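PDB 1ZZG: glucose-6-phosphate isomerase from Thermus thermophilus, which catalyses the reversible isomerisation of glucose 6-phosphate to fructose 6-phosphate, a step shared by glycolysis and gluconeogenesis. Local coordinates for the interface of chains A and B. Residues are numbered along the deposited sequence; one frame, centred on the assembly and turned at random. Chains: chain A/B, glucose-6-phosphate isomerase.

The interface of chains A and B. Residues chain A 74, 101, 129, 131, 409; chain B 289, 292-293, 342, 346.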
# COMPACT_ATOMS: atom_id res chain seq x y z
N ILE A 74 -6.26 -5.85 13.48
CA ILE A 74 -5.05 -5.86 12.68
C ILE A 74 -4.90 -7.16 11.89
O ILE A 74 -5.46 -8.19 12.26
CB ILE A 74 -3.84 -5.62 13.61
CG1 ILE A 74 -2.62 -5.17 12.81
CG2 ILE A 74 -3.54 -6.88 14.41
CD1 ILE A 74 -1.52 -4.64 13.70
N VAL A 101 -0.44 1.09 16.52
CA VAL A 101 -0.45 1.62 17.88
C VAL A 101 0.33 2.92 18.02
O VAL A 101 0.75 3.27 19.13
CB VAL A 101 0.09 0.57 18.88
CG1 VAL A 101 -0.88 -0.60 18.98
CG2 VAL A 101 1.45 0.08 18.43
N THR A 129 -4.95 -10.35 20.70
CA THR A 129 -3.93 -9.66 19.90
C THR A 129 -3.51 -8.37 20.60
O THR A 129 -4.34 -7.50 20.86
CB THR A 129 -4.45 -9.35 18.49
OG1 THR A 129 -4.75 -10.59 17.83
CG2 THR A 129 -3.41 -8.59 17.68
N GLU A 131 -1.92 -5.43 19.86
CA GLU A 131 -2.27 -4.13 19.29
C GLU A 131 -3.74 -3.76 19.49
O GLU A 131 -4.06 -2.61 19.78
CB GLU A 131 -1.93 -4.09 17.79
CG GLU A 131 -0.44 -4.27 17.49
CD GLU A 131 -0.06 -5.71 17.22
OE1 GLU A 131 -0.70 -6.63 17.78
OE2 GLU A 131 0.91 -5.93 16.46
N THR A 409 8.27 -9.08 22.33
CA THR A 409 7.56 -7.84 22.62
C THR A 409 7.17 -7.80 24.09
O THR A 409 7.35 -6.78 24.77
CB THR A 409 6.29 -7.69 21.76
OG1 THR A 409 6.65 -7.47 20.39
CG2 THR A 409 5.45 -6.52 22.24
N PRO B 289 3.51 -2.13 13.25
CA PRO B 289 3.50 -3.59 13.39
C PRO B 289 2.52 -4.37 12.51
O PRO B 289 2.57 -5.61 12.48
CB PRO B 289 3.18 -3.78 14.87
CG PRO B 289 2.17 -2.68 15.09
CD PRO B 289 2.81 -1.50 14.38
N GLN B 292 3.44 -7.57 10.73
CA GLN B 292 3.92 -8.68 11.54
C GLN B 292 2.75 -9.66 11.42
O GLN B 292 2.88 -10.84 11.75
CB GLN B 292 4.09 -8.26 13.00
CG GLN B 292 5.21 -7.26 13.22
CD GLN B 292 5.21 -6.68 14.62
OE1 GLN B 292 5.85 -5.66 14.88
NE2 GLN B 292 4.50 -7.33 15.54
N HIS B 293 1.62 -9.14 10.95
CA HIS B 293 0.40 -9.91 10.77
C HIS B 293 0.05 -10.05 9.28
O HIS B 293 -1.12 -10.01 8.91
CB HIS B 293 -0.78 -9.22 11.48
CG HIS B 293 -0.51 -8.85 12.90
ND1 HIS B 293 -0.92 -9.62 13.97
CD2 HIS B 293 0.14 -7.78 13.44
CE1 HIS B 293 -0.55 -9.05 15.10
NE2 HIS B 293 0.10 -7.93 14.80
N LEU B 342 4.81 0.38 23.24
CA LEU B 342 4.40 -0.87 22.61
C LEU B 342 4.93 -0.89 21.18
O LEU B 342 5.45 -1.90 20.71
CB LEU B 342 2.87 -0.99 22.61
CG LEU B 342 2.24 -2.14 21.82
CD1 LEU B 342 2.74 -3.48 22.36
CD2 LEU B 342 0.72 -2.07 21.93
N GLU B 346 7.65 -3.73 19.78
CA GLU B 346 7.34 -4.58 18.64
C GLU B 346 8.36 -4.42 17.52
O GLU B 346 8.75 -5.40 16.88
CB GLU B 346 5.94 -4.28 18.10
CG GLU B 346 4.84 -4.56 19.09
CD GLU B 346 3.49 -4.71 18.42
OE1 GLU B 346 3.30 -5.73 17.73
OE2 GLU B 346 2.64 -3.80 18.56
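B:His293 and A:Glu131 meet tip to tip across the two-fold interface of this phosphoglucose isomerase dimer, a worked example of an active site completed by the neighbouring subunit, since B:His293 is the catalytic histidine that each subunit of this family lends to its partner's active site and the patch centre lies about 11 Å from A:Glu267. The ring nitrogen NE2 of B:His293 donates to carboxylate oxygen OE2 of A:Glu131 at 2.7 Å, nearly straight at 166°. The acceptor lies in the ring plane, whereas the donor stands above the carboxylate plane. On one face of the imidazole, A:Ile74 CG2 sits over the centre, 3.7 Å from the ring centroid, while its CD1 touches CD2. The methyl of A:Thr129 reaches CE1.

A:Glu131 OE2 also lies 2.7 Å from B:Glu346 OE1. A bend at chi2 (93°) turns the A:Glu131 carboxylate towards both partners. An alanine here would probably leave B:His293 NE2 without its acceptor and open a gap beside B:Pro289, whose ring lies alongside the glutamate chain.

Further out, B:Gln292 NE2 donates to B:Glu346 OE1 at 3.0 Å and so may hold that carboxylate in place from within its own subunit. A:Thr409 CG2 packs on B:Glu346 CG at 3.8 Å, and A:Val101 CG1 meets B:Leu342 CD2, one turn earlier on helix 339-356, at 3.7 Å.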